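Local coordinates for GST N-terminal domain-containing protein (Pseudomonas syringae pv. tomato, PDB 3IC8), which is of unknown function but, with its glutathione S-transferase-like N- and C-terminal domains, probably belongs to the family of glutathione-dependent enzymes, at residues Leu284-Glu289 and Val296-Pro301; Ile58-Tyr63 and Ser236-Ala241; Val260-Val265 and Phe305-Arg310; Ala241-Glu246 and Glu275-Gly280. All coordinates share one frame; numbering follows the deposited sequence.

Contact 1: residues Leu284-Glu289 and Val296-Pro301; sequences LILRRE and VHVHFP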
loop_
_atom_site.group_PDB
_atom_site.type_symbol
_atom_site.label_atom_id
_atom_site.label_comp_id
_atom_site.label_asym_id
_atom_site.label_seq_id
_atom_site.Cartn_x
_atom_site.Cartn_y
_atom_site.Cartn_z
ATOM N N LEU A 284 -19.312 -10.851 -35.648
ATOM C CA LEU A 284 -20.315 -10.526 -36.619
ATOM C C LEU A 284 -20.534 -9.027 -36.654
ATOM O O LEU A 284 -20.663 -8.410 -35.636
ATOM C CB LEU A 284 -21.619 -11.211 -36.287
ATOM C CG LEU A 284 -21.604 -12.701 -36.055
ATOM C CD1 LEU A 284 -22.620 -13.042 -35.071
ATOM C CD2 LEU A 284 -21.886 -13.368 -37.297
ATOM N N ILE A 285 -20.589 -8.448 -37.837
ATOM C CA ILE A 285 -20.801 -7.024 -37.971
ATOM C C ILE A 285 -22.078 -6.662 -38.707
ATOM O O ILE A 285 -22.356 -7.157 -39.759
ATOM C CB ILE A 285 -19.654 -6.377 -38.674
ATOM C CG1 ILE A 285 -18.360 -6.887 -38.105
ATOM C CG2 ILE A 285 -19.679 -4.934 -38.453
ATOM C CD1 ILE A 285 -17.240 -6.064 -38.446
ATOM N N LEU A 286 -22.814 -5.743 -38.163
ATOM C CA LEU A 286 -24.043 -5.459 -38.772
ATOM C C LEU A 286 -24.197 -3.964 -38.953
ATOM O O LEU A 286 -23.800 -3.192 -38.119
ATOM C CB LEU A 286 -25.115 -6.158 -37.964
ATOM C CG LEU A 286 -26.525 -5.706 -37.819
ATOM C CD1 LEU A 286 -27.186 -6.558 -36.802
ATOM C CD2 LEU A 286 -26.445 -4.301 -37.373
ATOM N N ARG A 287 -24.722 -3.589 -40.110
ATOM C CA ARG A 287 -24.874 -2.214 -40.523
ATOM C C ARG A 287 -26.303 -1.806 -40.310
ATOM O O ARG A 287 -27.185 -2.509 -40.665
ATOM C CB ARG A 287 -24.484 -2.051 -41.983
ATOM C CG ARG A 287 -24.523 -0.639 -42.508
ATOM C CD ARG A 287 -24.877 -0.602 -43.975
ATOM N NE ARG A 287 -24.239 0.496 -44.685
ATOM C CZ ARG A 287 -24.890 1.512 -45.243
ATOM N NH1 ARG A 287 -26.202 1.593 -45.186
ATOM N NH2 ARG A 287 -24.221 2.459 -45.861
ATOM N N ARG A 288 -26.518 -0.674 -39.678
ATOM C CA ARG A 288 -27.844 -0.131 -39.521
ATOM C C ARG A 288 -27.779 1.366 -39.630
ATOM O O ARG A 288 -26.760 1.940 -39.404
ATOM C CB ARG A 288 -28.446 -0.537 -38.193
ATOM C CG ARG A 288 -27.577 -0.274 -37.029
ATOM C CD ARG A 288 -28.262 -0.601 -35.766
ATOM N NE ARG A 288 -29.373 0.277 -35.508
ATOM C CZ ARG A 288 -29.274 1.429 -34.876
ATOM N NH1 ARG A 288 -28.121 1.833 -34.422
ATOM N NH2 ARG A 288 -30.341 2.155 -34.679
ATOM N N GLU A 289 -28.881 1.997 -39.986
ATOM C CA GLU A 289 -28.904 3.436 -40.130
ATOM C C GLU A 289 -29.874 4.030 -39.140
ATOM O O GLU A 289 -30.993 3.623 -39.080
ATOM C CB GLU A 289 -29.303 3.786 -41.555
ATOM C CG GLU A 289 -29.341 5.255 -41.873
ATOM C CD GLU A 289 -29.374 5.533 -43.362
ATOM O OE1 GLU A 289 -29.688 4.615 -44.134
ATOM O OE2 GLU A 289 -29.081 6.670 -43.758
ATOM N N VAL A 296 -24.187 3.149 -38.942
ATOM C CA VAL A 296 -23.444 2.596 -37.852
ATOM C C VAL A 296 -23.166 1.113 -38.041
ATOM O O VAL A 296 -23.951 0.401 -38.610
ATOM C CB VAL A 296 -24.229 2.821 -36.599
ATOM C CG1 VAL A 296 -24.390 1.587 -35.860
ATOM C CG2 VAL A 296 -23.624 3.876 -35.792
ATOM N N HIS A 297 -22.031 0.662 -37.549
ATOM C CA HIS A 297 -21.691 -0.740 -37.574
ATOM C C HIS A 297 -21.727 -1.249 -36.152
ATOM O O HIS A 297 -21.125 -0.664 -35.294
ATOM C CB HIS A 297 -20.284 -0.938 -38.092
ATOM C CG HIS A 297 -20.175 -1.003 -39.575
ATOM N ND1 HIS A 297 -21.199 -0.669 -40.419
ATOM C CD2 HIS A 297 -19.144 -1.361 -40.363
ATOM C CE1 HIS A 297 -20.806 -0.822 -41.663
ATOM N NE2 HIS A 297 -19.565 -1.247 -41.654
ATOM N N VAL A 298 -22.426 -2.349 -35.924
ATOM C CA VAL A 298 -22.543 -2.952 -34.616
ATOM C C VAL A 298 -21.921 -4.336 -34.577
ATOM O O VAL A 298 -22.195 -5.158 -35.398
ATOM C CB VAL A 298 -23.985 -3.014 -34.200
ATOM C CG1 VAL A 298 -24.122 -3.451 -32.792
ATOM C CG2 VAL A 298 -24.595 -1.711 -34.358
ATOM N N HIS A 299 -21.060 -4.570 -33.609
ATOM C CA HIS A 299 -20.295 -5.792 -33.562
ATOM C C HIS A 299 -20.684 -6.713 -32.431
ATOM O O HIS A 299 -20.813 -6.300 -31.317
ATOM C CB HIS A 299 -18.818 -5.493 -33.464
ATOM C CG HIS A 299 -18.355 -4.397 -34.346
ATOM N ND1 HIS A 299 -17.308 -4.546 -35.214
ATOM C CD2 HIS A 299 -18.746 -3.115 -34.448
ATOM C CE1 HIS A 299 -17.096 -3.414 -35.837
ATOM N NE2 HIS A 299 -17.955 -2.530 -35.392
ATOM N N PHE A 300 -20.870 -7.977 -32.767
ATOM C CA PHE A 300 -21.274 -9.000 -31.839
ATOM C C PHE A 300 -20.369 -10.173 -31.964
ATOM O O PHE A 300 -19.919 -10.475 -33.012
ATOM C CB PHE A 300 -22.650 -9.510 -32.164
ATOM C CG PHE A 300 -23.710 -8.516 -32.045
ATOM C CD1 PHE A 300 -24.245 -8.219 -30.847
ATOM C CD2 PHE A 300 -24.205 -7.905 -33.150
ATOM C CE1 PHE A 300 -25.223 -7.323 -30.759
ATOM C CE2 PHE A 300 -25.181 -7.013 -33.048
ATOM C CZ PHE A 300 -25.697 -6.732 -31.861
ATOM N N PRO A 301 -20.138 -10.859 -30.875
ATOM C CA PRO A 301 -19.416 -12.117 -30.888
ATOM C C PRO A 301 -20.267 -13.264 -31.379
ATOM O O PRO A 301 -21.453 -13.190 -31.306
ATOM C CB PRO A 301 -19.091 -12.309 -29.427
ATOM C CG PRO A 301 -20.057 -11.561 -28.728
ATOM C CD PRO A 301 -20.451 -10.435 -29.519
#

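Contact 2: residues Ile58-Tyr63 and Ser236-Ala241; sequences IGADIY and SNATPA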
loop_
_atom_site.group_PDB
_atom_site.type_symbol
_atom_site.label_atom_id
_atom_site.label_comp_id
_atom_site.label_asym_id
_atom_site.label_seq_id
_atom_site.Cartn_x
_atom_site.Cartn_y
_atom_site.Cartn_z
ATOM N N ILE A 58 -16.379 3.338 -30.522
ATOM C CA ILE A 58 -15.352 4.056 -31.218
ATOM C C ILE A 58 -15.903 4.554 -32.537
ATOM O O ILE A 58 -16.089 3.801 -33.453
ATOM C CB ILE A 58 -14.191 3.146 -31.453
ATOM C CG1 ILE A 58 -13.676 2.669 -30.119
ATOM C CG2 ILE A 58 -13.121 3.851 -32.136
ATOM C CD1 ILE A 58 -12.902 1.479 -30.186
ATOM N N GLY A 59 -16.176 5.844 -32.613
ATOM C CA GLY A 59 -16.805 6.417 -33.776
ATOM C C GLY A 59 -18.182 5.896 -34.070
ATOM O O GLY A 59 -19.073 6.000 -33.291
ATOM N N ALA A 60 -18.321 5.321 -35.239
ATOM C CA ALA A 60 -19.547 4.719 -35.676
ATOM C C ALA A 60 -19.476 3.214 -35.556
ATOM O O ALA A 60 -20.219 2.530 -36.182
ATOM C CB ALA A 60 -19.871 5.131 -37.071
ATOM N N ASP A 61 -18.566 2.716 -34.743
ATOM C CA ASP A 61 -18.501 1.306 -34.434
ATOM C C ASP A 61 -18.882 1.080 -32.990
ATOM O O ASP A 61 -18.343 1.681 -32.100
ATOM C CB ASP A 61 -17.114 0.744 -34.689
ATOM C CG ASP A 61 -16.784 0.648 -36.140
ATOM O OD1 ASP A 61 -17.274 -0.244 -36.809
ATOM O OD2 ASP A 61 -16.010 1.462 -36.609
ATOM N N ILE A 62 -19.843 0.207 -32.789
ATOM C CA ILE A 62 -20.370 -0.077 -31.497
ATOM C C ILE A 62 -20.069 -1.507 -31.154
ATOM O O ILE A 62 -20.343 -2.381 -31.918
ATOM C CB ILE A 62 -21.862 0.196 -31.479
ATOM C CG1 ILE A 62 -22.089 1.686 -31.360
ATOM C CG2 ILE A 62 -22.501 -0.406 -30.298
ATOM C CD1 ILE A 62 -22.322 2.351 -32.611
ATOM N N TYR A 63 -19.485 -1.731 -29.992
ATOM C CA TYR A 63 -19.103 -3.061 -29.575
ATOM C C TYR A 63 -19.876 -3.510 -28.363
ATOM O O TYR A 63 -19.863 -2.875 -27.357
ATOM C CB TYR A 63 -17.617 -3.098 -29.282
ATOM C CG TYR A 63 -16.762 -2.787 -30.462
ATOM C CD1 TYR A 63 -16.184 -3.778 -31.188
ATOM C CD2 TYR A 63 -16.548 -1.501 -30.855
ATOM C CE1 TYR A 63 -15.427 -3.502 -32.237
ATOM C CE2 TYR A 63 -15.800 -1.230 -31.897
ATOM C CZ TYR A 63 -15.234 -2.231 -32.591
ATOM O OH TYR A 63 -14.460 -1.953 -33.663
ATOM N N SER A 236 -22.274 10.082 -35.833
ATOM C CA SER A 236 -22.806 10.639 -37.056
ATOM C C SER A 236 -21.757 11.245 -37.960
ATOM O O SER A 236 -21.773 11.047 -39.152
ATOM C CB SER A 236 -23.804 11.714 -36.690
ATOM O OG SER A 236 -24.853 11.756 -37.606
ATOM N N ASN A 237 -20.879 12.025 -37.363
ATOM C CA ASN A 237 -19.716 12.591 -38.013
ATOM C C ASN A 237 -18.674 11.604 -38.447
ATOM O O ASN A 237 -17.973 11.836 -39.397
ATOM C CB ASN A 237 -19.107 13.709 -37.196
ATOM C CG ASN A 237 -20.023 14.855 -37.048
ATOM O OD1 ASN A 237 -20.875 15.074 -37.881
ATOM N ND2 ASN A 237 -19.886 15.579 -35.976
ATOM N N ALA A 238 -18.561 10.518 -37.719
ATOM C CA ALA A 238 -17.617 9.482 -38.041
ATOM C C ALA A 238 -18.124 8.548 -39.110
ATOM O O ALA A 238 -19.288 8.536 -39.408
ATOM C CB ALA A 238 -17.268 8.724 -36.823
ATOM N N THR A 239 -17.234 7.755 -39.672
ATOM C CA THR A 239 -17.633 6.681 -40.550
ATOM C C THR A 239 -17.018 5.369 -40.093
ATOM O O THR A 239 -15.919 5.322 -39.609
ATOM C CB THR A 239 -17.363 6.964 -42.060
ATOM O OG1 THR A 239 -16.058 6.540 -42.411
ATOM C CG2 THR A 239 -17.483 8.405 -42.361
ATOM N N PRO A 240 -17.763 4.299 -40.258
ATOM C CA PRO A 240 -17.385 3.016 -39.711
ATOM C C PRO A 240 -16.112 2.496 -40.294
ATOM O O PRO A 240 -15.837 2.684 -41.445
ATOM C CB PRO A 240 -18.526 2.127 -40.138
ATOM C CG PRO A 240 -19.616 2.985 -40.318
ATOM C CD PRO A 240 -19.110 4.253 -40.818
ATOM N N ALA A 241 -15.353 1.813 -39.470
ATOM C CA ALA A 241 -14.055 1.326 -39.829
ATOM C C ALA A 241 -14.151 0.272 -40.891
ATOM O O ALA A 241 -15.160 -0.354 -41.075
ATOM C CB ALA A 241 -13.383 0.779 -38.648
#

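Contact 3: residues Val260-Val265 and Phe305-Arg310; sequences VAIAAV and FRVEKR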
loop_
_atom_site.group_PDB
_atom_site.type_symbol
_atom_site.label_atom_id
_atom_site.label_comp_id
_atom_site.label_asym_id
_atom_site.label_seq_id
_atom_site.Cartn_x
_atom_site.Cartn_y
_atom_site.Cartn_z
ATOM N N VAL A 260 -30.589 -9.402 -41.664
ATOM C CA VAL A 260 -30.471 -10.190 -40.479
ATOM C C VAL A 260 -30.931 -9.540 -39.220
ATOM O O VAL A 260 -31.018 -8.350 -39.129
ATOM C CB VAL A 260 -29.051 -10.443 -40.219
ATOM C CG1 VAL A 260 -28.895 -10.745 -38.794
ATOM C CG2 VAL A 260 -28.533 -11.521 -41.100
ATOM N N ALA A 261 -31.180 -10.353 -38.220
ATOM C CA ALA A 261 -31.383 -9.867 -36.881
ATOM C C ALA A 261 -30.442 -10.635 -36.000
ATOM O O ALA A 261 -30.143 -11.761 -36.252
ATOM C CB ALA A 261 -32.763 -10.078 -36.451
ATOM N N ILE A 262 -29.942 -9.990 -34.978
ATOM C CA ILE A 262 -29.087 -10.649 -34.034
ATOM C C ILE A 262 -29.622 -10.403 -32.666
ATOM O O ILE A 262 -29.951 -9.301 -32.325
ATOM C CB ILE A 262 -27.646 -10.152 -34.144
ATOM C CG1 ILE A 262 -27.078 -10.539 -35.476
ATOM C CG2 ILE A 262 -26.771 -10.768 -33.121
ATOM C CD1 ILE A 262 -25.669 -10.357 -35.553
ATOM N N ALA A 263 -29.712 -11.451 -31.879
ATOM C CA ALA A 263 -30.130 -11.306 -30.506
ATOM C C ALA A 263 -29.256 -12.093 -29.572
ATOM O O ALA A 263 -28.684 -13.078 -29.943
ATOM C CB ALA A 263 -31.548 -11.717 -30.342
ATOM N N ALA A 264 -29.168 -11.634 -28.343
ATOM C CA ALA A 264 -28.501 -12.384 -27.322
ATOM C C ALA A 264 -29.361 -13.570 -27.073
ATOM O O ALA A 264 -30.555 -13.479 -27.126
ATOM C CB ALA A 264 -28.383 -11.586 -26.104
ATOM N N VAL A 265 -28.735 -14.694 -26.821
ATOM C CA VAL A 265 -29.431 -15.930 -26.588
ATOM C C VAL A 265 -30.284 -15.882 -25.344
ATOM O O VAL A 265 -31.360 -16.439 -25.298
ATOM C CB VAL A 265 -28.457 -17.035 -26.446
ATOM C CG1 VAL A 265 -28.934 -17.965 -25.435
ATOM C CG2 VAL A 265 -28.266 -17.701 -27.752
ATOM N N PHE A 305 -24.840 -15.263 -28.990
ATOM C CA PHE A 305 -25.718 -14.514 -29.826
ATOM C C PHE A 305 -26.211 -15.360 -30.951
ATOM O O PHE A 305 -25.559 -16.240 -31.395
ATOM C CB PHE A 305 -25.020 -13.278 -30.354
ATOM C CG PHE A 305 -24.821 -12.223 -29.334
ATOM C CD1 PHE A 305 -25.681 -11.183 -29.231
ATOM C CD2 PHE A 305 -23.777 -12.284 -28.472
ATOM C CE1 PHE A 305 -25.496 -10.242 -28.302
ATOM C CE2 PHE A 305 -23.598 -11.351 -27.557
ATOM C CZ PHE A 305 -24.455 -10.326 -27.468
ATOM N N ARG A 306 -27.397 -15.072 -31.409
ATOM C CA ARG A 306 -28.007 -15.885 -32.415
ATOM C C ARG A 306 -28.282 -15.057 -33.622
ATOM O O ARG A 306 -28.613 -13.917 -33.513
ATOM C CB ARG A 306 -29.301 -16.463 -31.886
ATOM C CG ARG A 306 -30.127 -17.133 -32.920
ATOM C CD ARG A 306 -31.558 -17.105 -32.546
ATOM N NE ARG A 306 -31.740 -17.577 -31.192
ATOM C CZ ARG A 306 -32.319 -16.885 -30.223
ATOM N NH1 ARG A 306 -32.780 -15.673 -30.457
ATOM N NH2 ARG A 306 -32.436 -17.410 -29.017
ATOM N N VAL A 307 -28.146 -15.651 -34.785
ATOM C CA VAL A 307 -28.440 -14.957 -36.010
ATOM C C VAL A 307 -29.640 -15.555 -36.713
ATOM O O VAL A 307 -29.709 -16.738 -36.965
ATOM C CB VAL A 307 -27.245 -14.958 -36.934
ATOM C CG1 VAL A 307 -27.445 -14.010 -38.048
ATOM C CG2 VAL A 307 -26.061 -14.565 -36.184
ATOM N N GLU A 308 -30.600 -14.695 -36.997
ATOM C CA GLU A 308 -31.828 -15.066 -37.649
ATOM C C GLU A 308 -31.852 -14.372 -38.965
ATOM O O GLU A 308 -31.550 -13.212 -39.036
ATOM C CB GLU A 308 -32.991 -14.515 -36.858
ATOM C CG GLU A 308 -33.693 -15.480 -35.965
ATOM C CD GLU A 308 -34.569 -14.779 -34.963
ATOM O OE1 GLU A 308 -35.445 -14.022 -35.401
ATOM O OE2 GLU A 308 -34.377 -14.972 -33.743
ATOM N N LYS A 309 -32.254 -15.062 -40.013
ATOM C CA LYS A 309 -32.479 -14.415 -41.298
ATOM C C LYS A 309 -33.665 -13.455 -41.266
ATOM O O LYS A 309 -34.617 -13.661 -40.548
ATOM C CB LYS A 309 -32.680 -15.462 -42.382
ATOM N N ARG A 310 -33.589 -12.391 -42.043
ATOM C CA ARG A 310 -34.675 -11.436 -42.120
ATOM C C ARG A 310 -34.752 -10.737 -43.472
ATOM O O ARG A 310 -34.671 -11.362 -44.524
ATOM C CB ARG A 310 -34.544 -10.401 -41.031
ATOM C CG ARG A 310 -35.802 -10.216 -40.252
ATOM C CD ARG A 310 -35.674 -10.789 -38.880
ATOM N NE ARG A 310 -35.841 -9.755 -37.885
ATOM C CZ ARG A 310 -36.185 -9.983 -36.634
ATOM N NH1 ARG A 310 -36.392 -11.210 -36.223
ATOM N NH2 ARG A 310 -36.312 -8.986 -35.796
#

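Contact 4: residues Ala241-Glu246 and Glu275-Gly280; sequences APLPDE and ELMFTG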
loop_
_atom_site.group_PDB
_atom_site.type_symbol
_atom_site.label_atom_id
_atom_site.label_comp_id
_atom_site.label_asym_id
_atom_site.label_seq_id
_atom_site.Cartn_x
_atom_site.Cartn_y
_atom_site.Cartn_z
ATOM N N ALA A 241 -15.353 1.813 -39.470
ATOM C CA ALA A 241 -14.055 1.326 -39.829
ATOM C C ALA A 241 -14.151 0.272 -40.891
ATOM O O ALA A 241 -15.160 -0.354 -41.075
ATOM C CB ALA A 241 -13.383 0.779 -38.648
ATOM N N PRO A 242 -13.075 0.111 -41.620
ATOM C CA PRO A 242 -13.042 -0.875 -42.679
ATOM C C PRO A 242 -13.183 -2.227 -42.049
ATOM O O PRO A 242 -12.678 -2.421 -40.973
ATOM C CB PRO A 242 -11.646 -0.701 -43.258
ATOM C CG PRO A 242 -10.880 -0.065 -42.227
ATOM C CD PRO A 242 -11.802 0.825 -41.517
ATOM N N LEU A 243 -13.872 -3.129 -42.720
ATOM C CA LEU A 243 -14.107 -4.460 -42.238
ATOM C C LEU A 243 -12.858 -5.291 -42.245
ATOM O O LEU A 243 -11.962 -5.052 -42.989
ATOM C CB LEU A 243 -15.123 -5.145 -43.117
ATOM C CG LEU A 243 -16.407 -4.431 -43.430
ATOM C CD1 LEU A 243 -17.248 -5.283 -44.241
ATOM C CD2 LEU A 243 -17.102 -4.111 -42.189
ATOM N N PRO A 244 -12.836 -6.320 -41.440
ATOM C CA PRO A 244 -11.684 -7.190 -41.360
ATOM C C PRO A 244 -11.482 -7.927 -42.658
ATOM O O PRO A 244 -12.420 -8.170 -43.380
ATOM C CB PRO A 244 -12.082 -8.154 -40.268
ATOM C CG PRO A 244 -13.018 -7.446 -39.499
ATOM C CD PRO A 244 -13.797 -6.626 -40.389
ATOM N N ASP A 245 -10.250 -8.277 -42.965
ATOM C CA ASP A 245 -9.978 -8.886 -44.241
ATOM C C ASP A 245 -10.031 -10.380 -44.170
ATOM O O ASP A 245 -9.746 -11.044 -45.130
ATOM C CB ASP A 245 -8.652 -8.425 -44.822
ATOM C CG ASP A 245 -7.536 -8.540 -43.856
ATOM O OD1 ASP A 245 -6.455 -8.038 -44.163
ATOM O OD2 ASP A 245 -7.737 -9.124 -42.784
ATOM N N GLU A 246 -10.417 -10.905 -43.030
ATOM C CA GLU A 246 -10.453 -12.329 -42.807
ATOM C C GLU A 246 -11.458 -13.010 -43.708
ATOM O O GLU A 246 -12.481 -12.454 -44.015
ATOM C CB GLU A 246 -10.771 -12.591 -41.347
ATOM C CG GLU A 246 -11.621 -13.780 -41.098
ATOM C CD GLU A 246 -11.825 -14.041 -39.637
ATOM O OE1 GLU A 246 -12.129 -15.178 -39.288
ATOM O OE2 GLU A 246 -11.679 -13.116 -38.837
ATOM N N GLU A 275 -27.961 -5.076 -41.811
ATOM C CA GLU A 275 -27.371 -5.809 -42.894
ATOM C C GLU A 275 -26.068 -6.380 -42.444
ATOM O O GLU A 275 -25.210 -5.675 -42.012
ATOM C CB GLU A 275 -27.141 -4.875 -44.074
ATOM C CG GLU A 275 -26.617 -5.522 -45.322
ATOM C CD GLU A 275 -26.156 -4.511 -46.336
ATOM O OE1 GLU A 275 -25.200 -4.781 -47.060
ATOM O OE2 GLU A 275 -26.738 -3.432 -46.414
ATOM N N LEU A 276 -25.924 -7.678 -42.598
ATOM C CA LEU A 276 -24.762 -8.353 -42.129
ATOM C C LEU A 276 -23.640 -7.915 -42.997
ATOM O O LEU A 276 -23.701 -8.075 -44.172
ATOM C CB LEU A 276 -24.978 -9.838 -42.319
ATOM C CG LEU A 276 -24.013 -10.776 -41.638
ATOM C CD1 LEU A 276 -22.875 -11.027 -42.489
ATOM C CD2 LEU A 276 -23.551 -10.224 -40.330
HETATM N N MSE A 277 -22.610 -7.352 -42.413
HETATM C CA MSE A 277 -21.486 -6.916 -43.190
HETATM C C MSE A 277 -20.282 -7.820 -43.118
HETATM O O MSE A 277 -19.482 -7.833 -44.011
HETATM C CB MSE A 277 -21.137 -5.507 -42.754
HETATM C CG MSE A 277 -22.324 -4.585 -42.859
HETATM SE SE MSE A 277 -22.627 -3.940 -44.634
HETATM C CE MSE A 277 -20.894 -3.232 -44.853
ATOM N N PHE A 278 -20.138 -8.539 -42.020
ATOM C CA PHE A 278 -19.019 -9.422 -41.841
ATOM C C PHE A 278 -19.385 -10.546 -40.913
ATOM O O PHE A 278 -20.048 -10.338 -39.938
ATOM C CB PHE A 278 -17.861 -8.626 -41.274
ATOM C CG PHE A 278 -16.673 -9.441 -40.897
ATOM C CD1 PHE A 278 -15.644 -9.621 -41.770
ATOM C CD2 PHE A 278 -16.565 -9.991 -39.655
ATOM C CE1 PHE A 278 -14.579 -10.331 -41.425
ATOM C CE2 PHE A 278 -15.486 -10.701 -39.320
ATOM C CZ PHE A 278 -14.501 -10.873 -40.205
ATOM N N THR A 279 -18.951 -11.744 -41.247
ATOM C CA THR A 279 -19.062 -12.891 -40.388
ATOM C C THR A 279 -17.682 -13.470 -40.258
ATOM O O THR A 279 -17.000 -13.659 -41.224
ATOM C CB THR A 279 -20.054 -13.915 -40.922
ATOM O OG1 THR A 279 -20.122 -15.013 -40.031
ATOM C CG2 THR A 279 -19.610 -14.435 -42.212
ATOM N N GLY A 280 -17.267 -13.720 -39.035
ATOM C CA GLY A 280 -15.902 -14.077 -38.733
ATOM C C GLY A 280 -15.820 -15.018 -37.577
ATOM O O GLY A 280 -16.810 -15.354 -37.009
#

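Contact 1: residues Leu284-Glu289 and Val296-Pro301
Strands 284-289 and 296-300 run antiparallel, 4.5 Å apart at their axes, and three hydrogen-bonded pairs, Leu284 with Phe300, Leu286 with Val298 and Arg288 with Val296, zip them together. Each of the three residue pairs makes two backbone bonds, as in Val298 N to Leu286 O at 2.7 Å. The strands are the two arms of a beta hairpin inside a mixed sheet, with strand 61-63 continuing the sheet beyond 296-300 and strand 272-279 beyond 284-290. Side chains alternate between the two faces along each strand. Leu284, Leu286, Val298 and Phe300 share one face, where Leu286 CD1 approaches Phe300 CE2 at 4.3 Å; branched and aromatic residues suit such a buried surface. Arg288, on this same face with Val296, lays its aliphatic CG against Val296 CG1 and sends its guanidinium on to Ala45 O and Asp290. The other face carries Ile285, Arg287, His297 and His299. Arg287 CG meets the edge of the His297 ring at CE1, the guanidinium plane standing 60° from that of the ring. The imidazole of His299 is held at both nitrogens, ND1 by Glu283 and NE2 by Asp61, which fixes its rotation. With CG2 anti to its backbone N, Ile285 sets that methyl over one face of the His299 ring, 4.1 Å from the centroid in a CH-pi contact, while Ile285 CD1 lies 3.6 Å from His299 ND1.

Contact 2: residues Ile58-Tyr63 and Ser236-Ala241
Ala238 is the first residue across from the 58-63 turn to touch it, and also the first to leave helical geometry after helix 228-237. Ala238 CB lies 3.8 Å from Gly59 CA; the absence of a side chain at Gly59 lets this small methyl come close. The positive phi of Gly59 (62°) likewise suits glycine. The CB of Thr239 points away from the turn, and the residue contributes mainly backbone, with its carbonyl carbon near Ala60 CB. The chain opposite is a type II' beta turn from Ile58 to Asp61, closed by backbone bonds in both directions between those two residues: the tight beta hairpin that joins strands 55-58 and 61-63 in the thioredoxin-like N-terminal domain of the glutathione S-transferase family. Pro240 comes next, and its ring presents CG and CD to the methyl of Ala60, each 3.9 Å from Ala60 CB. A rigid ring against a one-carbon side chain makes a compact apolar contact, while the ring of His297 also packs against Pro240. At Ala241 the interaction becomes polar. Ala241 N donates to Asp61 OD2 at 3.0 Å with an N-H...O angle of 167°, and the oxygen accepts with its syn lone pair. While OD1 of the same carboxylate is turned to strand 296-300, OD2 thus serves the post-helix loop, and Ala241 CB rests 3.4 Å from Asp61 OD2.

Contact 3: residues Val260-Val265 and Phe305-Arg310
Four backbone hydrogen bonds join Ala261 to Glu308 and Ala263 to Arg306, two hydrogen-bonded pairs of an antiparallel strand pairing. Each pair bonds in both directions; Arg306 N to Ala263 O is the shortest at 2.8 Å, and Glu308 N to Ala261 O is almost straight at 178°. Between them the CA of Ile262 comes within 3.3 Å of Arg306 O, a CA-H...O contact of the kind common in antiparallel sheets.

Apolar contacts occupy the face bearing Ile262, Ala264, Phe305 and Val307. Ile262 CG2 approaches Phe305 CD1, the two side chains crossing at about a right angle, and Ala264 CB meets Phe305 CE1 at 3.9 Å; the small alanine leaves room for the ring. Farther along, Val260 CG1 reaches Val307 CG1 at 3.6 Å, although the side chains of Val260 and Lys309, paired across the strands, diverge.

Charged side chains sit on the other face, with Ala261 and Ala263. Glu308 lies between two arginines: Glu308 OE1 forms a salt bridge to Arg310 NH1 at 3.1 Å, while the one from OE2 to Arg306 NH1 is long. The Arg310 guanidinium lies flat over the Ala261 methyl, whose CB is 3.4 Å above the centre of its plane; a short side chain lets the planar group come down onto the strand.

Strand 305-309 is the outermost strand of the sheet within this chain, and strand 259-264 separates it from 272-279. On the apolar face Ile262 and Val307 both pack against Leu284, and Phe305 meets Phe300 with the ring planes at about 45°.

Contact 4: residues Ala241-Glu246 and Glu275-Gly280
Phe278 reaches from strand 275-279 to Pro244, in the loop that follows helix 228-237. It belongs to a classic beta bulge, in which Met277 and Phe278 both face Ile285 of the neighbouring strand. Its CB points toward the loop, and CG, anti to the backbone N (chi1 174°), continues the chain. Phe278 CG then lies 4.1 Å from Pro244 CD, and CD1 comes closer to the same carbon. At Phe278 CE1 the nearest loop atom is Pro244 CB at 3.5 Å, with Pro244 O also close by, and CZ touches both Pro244 CB and CG. The proline thus lies across one face of the ring in a CH-pi contact displaced toward the rim, the line from the centroid of the Phe278 ring to Pro244 CG running 15° off the ring normal. Proline suits this place because its compact ring offers several CH groups to an aromatic face. Met277, a selenomethionine, meets Leu243 by its backbone, Leu243 CD1 lying 3.4 Å from Met277 O, and by its CB. The branched end of leucine puts a methyl against the strand backbone, and Leu243 also touches His297. Farther along the loop, the carboxylate of Glu246 is turned 75° to the Phe278 ring and forms a salt bridge through OE1 with Arg281. Gly280 leaves room here for both Glu246 and the Phe278 ring, and Glu246 OE2 lies in the ring plane at its edge, 3.9 Å from Phe278 CZ.

In the fold
All four contacts gather on one mixed sheet, in which strand 61-63 of the thioredoxin-like N-terminal domain is followed in order by 296-300, 284-290, 272-279, 259-264 and 305-309. Contact 1 is central: its centre lies about 10 Å from that of contact 2, about 12 Å from that of contact 3 and about 9 Å from that of contact 4. Contact 2 joins it through His299 N, 2.9 Å from Ile62 O; contact 4 through Met277 N, 2.7 Å from Ile285 O. Phe300 CD2 lies 3.7 Å from Ile262 CD1 of contact 3, whose two segments enclose contact 1 in sequence. Contacts 2 and 4 share Ala241, as the loop after helix 228-237 passes over the 58-61 turn and goes on to the bulge. Contacts 2 and 3 are remote, their nearest atoms about 8 Å apart.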